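Local coordinates for protein esterase (uncultured bacterium pCosCE1, PDB 7ATL) that hydrolyses carboxylic esters as a family VIII carboxylesterase of beta-lactamase-like fold and also, promiscuously, transfers acyl groups, at residues Gly137-Asp140 with Gly141-Ser145; Ala186-Pro189 with Leu190-Phe194; Phe194-Trp197 with Val198-Leu202. One frame throughout, in Å; residues are numbered along the deposited sequence.

Contact 1 (Gly137-Asp140 with Gly141-Ser145). With EDO (1,2-ethanediol), chain F.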
ATOM      1  N   GLY A 137      12.680  16.501 -10.402  1.00 27.80           N
ATOM      2  CA  GLY A 137      11.570  16.006 -11.237  1.00 28.62           C
ATOM      3  C   GLY A 137      11.276  14.536 -10.991  1.00 28.64           C
ATOM      4  O   GLY A 137      10.757  13.860 -11.901  1.00 30.08           O
ATOM      5  N   ILE A 138      11.602  14.047  -9.804  1.00 25.94           N
ATOM      6  CA  ILE A 138      11.272  12.670  -9.375  1.00 27.89           C
ATOM      7  C   ILE A 138       9.751  12.575  -9.181  1.00 26.90           C
ATOM      8  O   ILE A 138       9.146  13.491  -8.603  1.00 26.87           O
ATOM      9  CB  ILE A 138      12.083  12.337  -8.111  1.00 30.97           C
ATOM     10  CG1 ILE A 138      13.570  12.246  -8.454  1.00 31.88           C
ATOM     11  CG2 ILE A 138      11.582  11.074  -7.429  1.00 30.07           C
ATOM     12  CD1 ILE A 138      14.470  12.463  -7.276  1.00 33.51           C
ATOM     13  N   LYS A 139       9.158  11.485  -9.654  1.00 26.28           N
ATOM     14  CA  LYS A 139       7.709  11.210  -9.540  1.00 28.15           C
ATOM     15  C   LYS A 139       7.466  10.175  -8.437  1.00 27.21           C
ATOM     16  O   LYS A 139       8.281   9.262  -8.260  1.00 25.18           O
ATOM     17  CB  LYS A 139       7.189  10.773 -10.912  1.00 30.79           C
ATOM     18  CG  LYS A 139       7.445  11.781 -12.031  1.00 32.99           C
ATOM     19  CD  LYS A 139       6.788  13.140 -11.797  1.00 35.37           C
ATOM     20  CE  LYS A 139       7.445  14.288 -12.537  1.00 36.00           C
ATOM     21  NZ  LYS A 139       7.068  15.573 -11.911  1.00 36.83           N
ATOM     22  N   ASP A 140       6.364  10.323  -7.714  1.00 27.97           N
ATOM     23  CA  ASP A 140       6.013   9.428  -6.582  1.00 28.47           C
ATOM     24  C   ASP A 140       5.151   8.261  -7.067  1.00 27.09           C
ATOM     25  O   ASP A 140       4.894   7.384  -6.237  1.00 30.13           O
ATOM     26  CB  ASP A 140       5.323  10.212  -5.462  1.00 28.56           C
ATOM     27  CG  ASP A 140       6.247  11.091  -4.630  1.00 29.99           C
ATOM     28  OD1 ASP A 140       7.498  10.849  -4.649  1.00 27.97           O
ATOM     29  OD2 ASP A 140       5.699  11.992  -3.913  1.00 30.69           O
ATOM     30  N   GLY A 141       4.717   8.244  -8.333  1.00 26.33           N
ATOM     31  CA  GLY A 141       3.941   7.132  -8.916  1.00 27.10           C
ATOM     32  C   GLY A 141       2.447   7.419  -9.096  1.00 28.02           C
ATOM     33  O   GLY A 141       1.759   6.553  -9.661  1.00 26.44           O
ATOM     34  N   MET A 142       1.922   8.578  -8.685  1.00 31.22           N
ATOM     35  CA  MET A 142       0.446   8.837  -8.706  1.00 30.68           C
ATOM     36  C   MET A 142       0.053  10.015  -9.611  1.00 30.31           C
ATOM     37  O   MET A 142      -1.165  10.210  -9.828  1.00 29.36           O
ATOM     38  CB  MET A 142      -0.050   9.071  -7.279  1.00 30.68           C
ATOM     39  CG  MET A 142      -0.001   7.776  -6.464  1.00 30.86           C
ATOM     40  SD  MET A 142      -0.137   8.070  -4.691  1.00 30.74           S
ATOM     41  CE  MET A 142       1.520   8.661  -4.355  1.00 32.96           C
ATOM     42  N   GLU A 143       1.042  10.705 -10.182  1.00 30.05           N
ATOM     43  CA  GLU A 143       0.885  11.958 -10.963  1.00 29.24           C
ATOM     44  C   GLU A 143       1.162  11.686 -12.445  1.00 30.01           C
ATOM     45  O   GLU A 143       1.679  10.604 -12.770  1.00 31.17           O
ATOM     46  CB  GLU A 143       1.828  13.040 -10.427  1.00 30.23           C
ATOM     47  CG  GLU A 143       3.310  12.777 -10.697  1.00 27.96           C
ATOM     48  CD  GLU A 143       3.926  11.857  -9.658  1.00 28.06           C
ATOM     49  OE1 GLU A 143       4.368  12.380  -8.627  1.00 26.22           O
ATOM     50  OE2 GLU A 143       3.907  10.611  -9.857  1.00 27.53           O
ATOM     51  N   LEU A 144       0.837  12.638 -13.326  1.00 31.11           N
ATOM     52  CA  LEU A 144       1.125  12.502 -14.778  1.00 31.18           C
ATOM     53  C   LEU A 144       2.619  12.759 -15.008  1.00 28.00           C
ATOM     54  O   LEU A 144       3.212  13.582 -14.299  1.00 27.78           O
ATOM     55  CB  LEU A 144       0.251  13.470 -15.580  1.00 33.29           C
ATOM     56  CG  LEU A 144      -1.259  13.237 -15.508  1.00 35.48           C
ATOM     57  CD1 LEU A 144      -1.993  14.233 -16.389  1.00 36.95           C
ATOM     58  CD2 LEU A 144      -1.634  11.821 -15.909  1.00 34.49           C
ATOM     59  N   SER A 145       3.208  12.037 -15.949  1.00 27.78           N
ATOM     60  CA  SER A 145       4.622  12.192 -16.352  1.00 28.59           C
ATOM     61  C   SER A 145       4.838  11.526 -17.705  1.00 29.29           C
ATOM     62  O   SER A 145       4.012  10.676 -18.087  1.00 30.28           O
ATOM     63  CB  SER A 145       5.574  11.629 -15.315  1.00 29.93           C
ATOM     64  OG  SER A 145       5.973  10.301 -15.622  1.00 28.52           O
TER
HETATM   65  C1  EDO F 405       8.706  17.419  -9.822  0.50 21.72           C
HETATM   66  O1  EDO F 405       8.520  15.999  -9.705  0.50 19.75           O
HETATM   67  C2  EDO F 405       8.105  18.220  -8.724  0.50 21.69           C
HETATM   68  O2  EDO F 405       8.189  19.616  -8.880  0.50 22.83           O
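The carboxylate of Glu143 folds back into the turn and binds the backbone N-H groups of Asp140 and Gly141. Asp140 N donates to Glu143 OE1 at 3.0 Å. The bond is nearly straight, 171° at the hydrogen, and meets the syn side of the oxygen 26° out of the carboxylate plane. Gly141 N reaches the syn lone pair of Glu143 OE2 at 2.9 Å. Met142 N adds a weak bond to the same oxygen. CG of Glu143 sits between its own backbone N and carbonyl carbon (chi1 70°), and the chain then bends at chi2, which brings the carboxylate onto these N-H groups. The Lys139 chain crosses that of Glu143 at a slant: Lys139 CD rests 3.7 Å from Glu143 CG, and Lys139 CG meets Ser145 CB at 3.8 Å. Its ammonium turns elsewhere, with Lys139 NZ donating to O1 of the 1,2-ethanediol at 2.7 Å. That molecule probably came from the crystallisation liquor. The turn, closed by the Glu143 side chain, lies in the loop between helices 132-136 and 149-157 of the beta-lactamase-like fold. Helix 132-136 closes in a Schellman motif at Gly137. Gly141 has positive phi, where a side chain would collide with the carbonyl oxygen of Asp140. Further out, Arg124 forms a salt bridge with Glu143 OE1, and its backbone N binds Asp140 OD1. The Asp140 side chain also touches Tyr123, part of a possible SxxK-type site. Met142 packs against Ile247 and Leu249 of strand 246-249.

Contact 2 (Ala186-Pro189 with Leu190-Phe194)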
ATOM      1  N   ALA A 186      13.677 -11.309 -13.176  1.00 30.27           N
ATOM      2  CA  ALA A 186      12.779 -12.149 -14.016  1.00 30.89           C
ATOM      3  C   ALA A 186      13.012 -11.943 -15.520  1.00 30.91           C
ATOM      4  O   ALA A 186      12.577 -12.797 -16.266  1.00 31.06           O
ATOM      5  CB  ALA A 186      11.340 -11.882 -13.673  1.00 31.29           C
ATOM      6  N   GLY A 187      13.659 -10.855 -15.943  1.00 34.96           N
ATOM      7  CA  GLY A 187      13.942 -10.539 -17.358  1.00 33.61           C
ATOM      8  C   GLY A 187      12.684 -10.107 -18.096  1.00 35.76           C
ATOM      9  O   GLY A 187      12.572 -10.383 -19.299  1.00 35.93           O
ATOM     10  N   GLU A 188      11.753  -9.438 -17.419  1.00 34.61           N
ATOM     11  CA  GLU A 188      10.517  -8.932 -18.068  1.00 34.82           C
ATOM     12  C   GLU A 188      10.009  -7.718 -17.293  1.00 33.87           C
ATOM     13  O   GLU A 188      10.377  -7.516 -16.143  1.00 32.05           O
ATOM     14  CB  GLU A 188       9.476 -10.050 -18.188  1.00 33.84           C
ATOM     15  CG  GLU A 188       9.071 -10.668 -16.863  1.00 35.96           C
ATOM     16  CD  GLU A 188       8.043 -11.791 -16.936  1.00 35.85           C
ATOM     17  OE1 GLU A 188       7.686 -12.341 -15.869  1.00 33.89           O
ATOM     18  OE2 GLU A 188       7.595 -12.111 -18.050  1.00 37.58           O
ATOM     19  N   PRO A 189       9.170  -6.857 -17.913  1.00 32.83           N
ATOM     20  CA  PRO A 189       8.657  -5.662 -17.248  1.00 29.77           C
ATOM     21  C   PRO A 189       7.775  -6.000 -16.045  1.00 27.58           C
ATOM     22  O   PRO A 189       7.221  -7.068 -16.019  1.00 24.77           O
ATOM     23  CB  PRO A 189       7.838  -4.964 -18.353  1.00 32.08           C
ATOM     24  CG  PRO A 189       8.429  -5.492 -19.646  1.00 31.25           C
ATOM     25  CD  PRO A 189       8.716  -6.944 -19.316  1.00 32.63           C
ATOM     26  N   LEU A 190       7.641  -5.050 -15.119  1.00 26.55           N
ATOM     27  CA  LEU A 190       7.018  -5.271 -13.794  1.00 26.98           C
ATOM     28  C   LEU A 190       5.576  -5.781 -13.927  1.00 27.07           C
ATOM     29  O   LEU A 190       5.169  -6.612 -13.121  1.00 27.39           O
ATOM     30  CB  LEU A 190       7.117  -3.982 -12.965  1.00 27.01           C
ATOM     31  CG  LEU A 190       6.607  -4.093 -11.524  1.00 28.30           C
ATOM     32  CD1 LEU A 190       7.362  -5.177 -10.780  1.00 30.45           C
ATOM     33  CD2 LEU A 190       6.697  -2.772 -10.769  1.00 27.96           C
ATOM     34  N   PRO A 191       4.722  -5.313 -14.874  1.00 29.09           N
ATOM     35  CA  PRO A 191       3.353  -5.823 -14.972  1.00 28.63           C
ATOM     36  C   PRO A 191       3.330  -7.332 -15.252  1.00 28.68           C
ATOM     37  O   PRO A 191       2.499  -8.040 -14.646  1.00 27.57           O
ATOM     38  CB  PRO A 191       2.705  -5.018 -16.111  1.00 27.34           C
ATOM     39  CG  PRO A 191       3.530  -3.763 -16.189  1.00 28.12           C
ATOM     40  CD  PRO A 191       4.941  -4.198 -15.812  1.00 29.91           C
ATOM     41  N   GLN A 192       4.249  -7.795 -16.101  1.00 26.97           N
ATOM     42  CA  GLN A 192       4.365  -9.238 -16.440  1.00 29.83           C
ATOM     43  C   GLN A 192       4.918  -9.974 -15.207  1.00 28.29           C
ATOM     44  O   GLN A 192       4.407 -11.057 -14.881  1.00 27.50           O
ATOM     45  CB  GLN A 192       5.206  -9.469 -17.699  1.00 31.61           C
ATOM     46  CG  GLN A 192       4.467  -9.187 -18.999  1.00 35.35           C
ATOM     47  CD  GLN A 192       4.133  -7.733 -19.286  1.00 38.51           C
ATOM     48  OE1 GLN A 192       3.028  -7.421 -19.716  1.00 43.33           O
ATOM     49  NE2 GLN A 192       5.067  -6.815 -19.079  1.00 36.57           N
ATOM     50  N   VAL A 193       5.882  -9.386 -14.500  1.00 27.14           N
ATOM     51  CA  VAL A 193       6.410  -9.968 -13.232  1.00 25.45           C
ATOM     52  C   VAL A 193       5.246 -10.192 -12.262  1.00 25.65           C
ATOM     53  O   VAL A 193       5.084 -11.305 -11.747  1.00 24.71           O
ATOM     54  CB  VAL A 193       7.488  -9.084 -12.595  1.00 23.43           C
ATOM     55  CG1 VAL A 193       7.861  -9.626 -11.237  1.00 23.19           C
ATOM     56  CG2 VAL A 193       8.718  -8.961 -13.477  1.00 23.75           C
ATOM     57  N   PHE A 194       4.455  -9.161 -12.003  1.00 26.78           N
ATOM     58  CA  PHE A 194       3.307  -9.251 -11.069  1.00 27.76           C
ATOM     59  C   PHE A 194       2.337 -10.343 -11.538  1.00 28.77           C
ATOM     60  O   PHE A 194       1.784 -11.075 -10.689  1.00 27.04           O
ATOM     61  CB  PHE A 194       2.555  -7.924 -10.972  1.00 26.67           C
ATOM     62  CG  PHE A 194       1.327  -8.010 -10.106  1.00 26.66           C
ATOM     63  CD1 PHE A 194       1.449  -8.116  -8.726  1.00 25.47           C
ATOM     64  CD2 PHE A 194       0.053  -8.023 -10.671  1.00 27.47           C
ATOM     65  CE1 PHE A 194       0.321  -8.198  -7.923  1.00 26.42           C
ATOM     66  CE2 PHE A 194      -1.078  -8.106  -9.868  1.00 28.21           C
ATOM     67  CZ  PHE A 194      -0.940  -8.192  -8.490  1.00 28.39           C
TER
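Val193 turns its CG2 methyl into the bend formed by residues 186 to 189. CG2 is anti to the carbonyl carbon of Val193, beside its backbone N, which directs it back toward the start of the helix. Val193 CG2 meets Ala186 CB at 3.9 Å and Glu188 CG at 3.8 Å. Val193 CG2 also lies 3.5 Å from Glu188 O. Glu188 has its CG between the backbone N and the carbonyl carbon, and beyond CG the chain is fully extended (chi2 -180°). This straight chain runs past the first turn and sets the carboxylate beside Gln192, with Glu188 OE2 3.6 Å from Gln192 CB. The carboxylate and the Gln192 amide are turned steeply to each other, their planes 66° apart. Glu188 OE1 is hydrogen-bonded to the ring of His196, one turn further on. Gln192 bends at chi2 (69°) and folds back over the Pro189 ring, where Gln192 NE2 comes 3.4 Å from Pro189 CB. Pro189 occupies the N-cap position. Pro189 O accepts Val193 N at 3.1 Å and a weak bond from Gln192 N. Pro191 follows in the first turn, with Pro191 CD 3.9 Å from Pro189 CB. The ring nitrogen of a proline has no hydrogen to give, but in the first turn of a helix none is needed. Leu190 N is bound by Glu183 of the preceding helix. The contact is thus a tight helix-to-helix link, from the end of helix 174-186 through Gly187, with positive phi, into helix 190-199. Ala186 and Val193 both rest on Met78 of helix 67-80, while Leu190 and Pro191 lie against Phe209.

Contact 3 (Phe194-Trp197 with Val198-Leu202)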
ATOM      1  N   PHE A 194       4.455  -9.161 -12.003  1.00 26.78           N
ATOM      2  CA  PHE A 194       3.307  -9.251 -11.069  1.00 27.76           C
ATOM      3  C   PHE A 194       2.337 -10.343 -11.538  1.00 28.77           C
ATOM      4  O   PHE A 194       1.784 -11.075 -10.689  1.00 27.04           O
ATOM      5  CB  PHE A 194       2.555  -7.924 -10.972  1.00 26.67           C
ATOM      6  CG  PHE A 194       1.327  -8.010 -10.106  1.00 26.66           C
ATOM      7  CD1 PHE A 194       1.449  -8.116  -8.726  1.00 25.47           C
ATOM      8  CD2 PHE A 194       0.053  -8.023 -10.671  1.00 27.47           C
ATOM      9  CE1 PHE A 194       0.321  -8.198  -7.923  1.00 26.42           C
ATOM     10  CE2 PHE A 194      -1.078  -8.106  -9.868  1.00 28.21           C
ATOM     11  CZ  PHE A 194      -0.940  -8.192  -8.490  1.00 28.39           C
ATOM     12  N   ASN A 195       2.077 -10.405 -12.848  1.00 31.44           N
ATOM     13  CA  ASN A 195       1.079 -11.359 -13.391  1.00 32.76           C
ATOM     14  C   ASN A 195       1.593 -12.783 -13.120  1.00 31.17           C
ATOM     15  O   ASN A 195       0.861 -13.560 -12.476  1.00 31.17           O
ATOM     16  CB  ASN A 195       0.726 -11.085 -14.854  1.00 34.08           C
ATOM     17  CG  ASN A 195      -0.361 -12.022 -15.340  1.00 36.31           C
ATOM     18  OD1 ASN A 195      -1.443 -12.103 -14.756  1.00 40.66           O
ATOM     19  ND2 ASN A 195      -0.061 -12.785 -16.371  1.00 37.96           N
ATOM     20  N   HIS A 196       2.834 -13.066 -13.514  1.00 30.98           N
ATOM     21  CA  HIS A 196       3.507 -14.386 -13.379  1.00 34.67           C
ATOM     22  C   HIS A 196       3.755 -14.742 -11.912  1.00 32.27           C
ATOM     23  O   HIS A 196       3.526 -15.914 -11.575  1.00 38.24           O
ATOM     24  CB  HIS A 196       4.800 -14.448 -14.200  1.00 37.06           C
ATOM     25  CG  HIS A 196       4.554 -14.369 -15.666  1.00 41.15           C
ATOM     26  ND1 HIS A 196       5.529 -13.976 -16.558  1.00 44.63           N
ATOM     27  CD2 HIS A 196       3.439 -14.602 -16.395  1.00 41.93           C
ATOM     28  CE1 HIS A 196       5.035 -13.988 -17.779  1.00 44.35           C
ATOM     29  NE2 HIS A 196       3.756 -14.376 -17.704  1.00 44.66           N
ATOM     30  N   TRP A 197       4.149 -13.790 -11.064  1.00 31.55           N
ATOM     31  CA  TRP A 197       4.635 -14.095  -9.686  1.00 29.38           C
ATOM     32  C   TRP A 197       3.524 -13.967  -8.653  1.00 26.90           C
ATOM     33  O   TRP A 197       3.654 -14.606  -7.619  1.00 27.52           O
ATOM     34  CB  TRP A 197       5.855 -13.248  -9.319  1.00 28.34           C
ATOM     35  CG  TRP A 197       7.061 -13.746 -10.035  1.00 26.25           C
ATOM     36  CD1 TRP A 197       7.428 -13.444 -11.305  1.00 27.73           C
ATOM     37  CD2 TRP A 197       8.003 -14.715  -9.561  1.00 26.94           C
ATOM     38  NE1 TRP A 197       8.580 -14.100 -11.628  1.00 30.51           N
ATOM     39  CE2 TRP A 197       8.943 -14.907 -10.585  1.00 28.00           C
ATOM     40  CE3 TRP A 197       8.168 -15.406  -8.360  1.00 30.31           C
ATOM     41  CZ2 TRP A 197      10.011 -15.786 -10.465  1.00 26.80           C
ATOM     42  CZ3 TRP A 197       9.240 -16.259  -8.220  1.00 30.76           C
ATOM     43  CH2 TRP A 197      10.151 -16.438  -9.265  1.00 30.55           C
ATOM     44  N   VAL A 198       2.465 -13.214  -8.931  1.00 28.07           N
ATOM     45  CA  VAL A 198       1.378 -13.008  -7.932  1.00 29.12           C
ATOM     46  C   VAL A 198       0.008 -13.331  -8.541  1.00 29.86           C
ATOM     47  O   VAL A 198      -0.642 -14.250  -8.023  1.00 32.05           O
ATOM     48  CB  VAL A 198       1.465 -11.600  -7.313  1.00 28.70           C
ATOM     49  CG1 VAL A 198       0.354 -11.335  -6.306  1.00 28.42           C
ATOM     50  CG2 VAL A 198       2.823 -11.394  -6.654  1.00 27.94           C
ATOM     51  N   ALA A 199      -0.441 -12.621  -9.571  1.00 30.99           N
ATOM     52  CA  ALA A 199      -1.858 -12.666 -10.009  1.00 32.31           C
ATOM     53  C   ALA A 199      -2.281 -14.105 -10.366  1.00 32.92           C
ATOM     54  O   ALA A 199      -3.379 -14.542  -9.940  1.00 31.49           O
ATOM     55  CB  ALA A 199      -2.064 -11.738 -11.176  1.00 32.28           C
ATOM     56  N   GLN A 200      -1.470 -14.806 -11.153  1.00 33.58           N
ATOM     57  CA  GLN A 200      -1.801 -16.176 -11.631  1.00 39.79           C
ATOM     58  C   GLN A 200      -1.745 -17.153 -10.461  1.00 37.63           C
ATOM     59  O   GLN A 200      -2.746 -17.789 -10.178  1.00 41.22           O
ATOM     60  CB  GLN A 200      -0.946 -16.579 -12.836  1.00 40.83           C
ATOM     61  CG  GLN A 200      -1.391 -15.857 -14.109  1.00 47.49           C
ATOM     62  CD  GLN A 200      -0.720 -16.369 -15.362  1.00 51.00           C
ATOM     63  OE1 GLN A 200      -1.385 -16.827 -16.280  1.00 60.84           O
ATOM     64  NE2 GLN A 200       0.602 -16.326 -15.401  1.00 49.70           N
ATOM     65  N   PRO A 201      -0.621 -17.287  -9.729  1.00 36.63           N
ATOM     66  CA  PRO A 201      -0.568 -18.166  -8.558  1.00 36.03           C
ATOM     67  C   PRO A 201      -1.699 -18.000  -7.535  1.00 36.16           C
ATOM     68  O   PRO A 201      -2.167 -19.008  -7.041  1.00 37.12           O
ATOM     69  CB  PRO A 201       0.757 -17.769  -7.901  1.00 39.53           C
ATOM     70  CG  PRO A 201       1.630 -17.363  -9.076  1.00 40.66           C
ATOM     71  CD  PRO A 201       0.684 -16.680 -10.038  1.00 38.89           C
ATOM     72  N   LEU A 202      -2.103 -16.760  -7.240  1.00 35.54           N
ATOM     73  CA  LEU A 202      -3.137 -16.437  -6.218  1.00 37.88           C
ATOM     74  C   LEU A 202      -4.540 -16.443  -6.848  1.00 38.39           C
ATOM     75  O   LEU A 202      -5.508 -16.218  -6.089  1.00 36.62           O
ATOM     76  CB  LEU A 202      -2.831 -15.070  -5.581  1.00 42.00           C
ATOM     77  CG  LEU A 202      -1.733 -15.032  -4.510  1.00 43.02           C
ATOM     78  CD1 LEU A 202      -1.723 -13.700  -3.762  1.00 42.81           C
ATOM     79  CD2 LEU A 202      -1.915 -16.162  -3.513  1.00 43.82           C
TER
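Val198 CG1 meets the Phe194 ring obliquely, 3.5 Å from Phe194 CE1. Ala199 CB also comes obliquely to another part of the same ring, 4.0 Å from Phe194 CE2, so two small aliphatic bumps pack against one ring. The torsion of Phe194 sends the ring toward them, with CG anti to the backbone N (chi1 176°). Tyr70 meets this ring with its plane nearly perpendicular, and Met267 and Thr207 also touch it. On the outer face the bumps are polar. Asn195 and Gln200 cross with their amide planes 24° apart. Asn195 OD1 lies 3.7 Å from Ala199 CB and nearly as close to Gln200 CG, filling the hollow between them. The Gln200 chain is extended beyond CG and runs beside His196, pointing the same way. Gln200 NE2 meets the edge of the imidazole near the ring plane, 3.5 Å from His196 CD2. The ND1 atom of that imidazole has Glu188 as its partner. Pro201 wedges its ring under the carbonyls of His196 and Trp197, with Pro201 CD 3.3 Å from His196 O and CG close to Trp197 O. The backbone is wider here. Phe194 O accepts both Val198 N, from above the carbonyl plane, and Ala199 N at 2.9 Å. Asn195 O accepts Gln200 N at 3.0 Å. Trp197 and Val198 face helix 67-80, on Met78 and Ala74, and Trp197 O accepts a bond from Arg77 there. Bonds from residue i+5 to residue i, as in Ala199 to Phe194 and Gln200 to Asn195, are the mark of a pi-type turn, here near the C-terminal end of helix 190-199.

Contacts 2 and 3 belong to the same helix, 190-199, and share Phe194. Contact 2 starts the helix and contact 3 lies toward its end. A bond between Glu188 and His196 ties the two together, as does packing of Ala186 on Trp197. Both put apolar groups toward helix 67-80 and polar ones outward. Contact 1 stands apart, its centre about 21 Å from that of contact 2 and 26 Å from that of contact 3. It lies in a loop without regular structure, so a buried carboxylate does there what backbone carbonyls do in the helix. All three are partly buried, none wholly core.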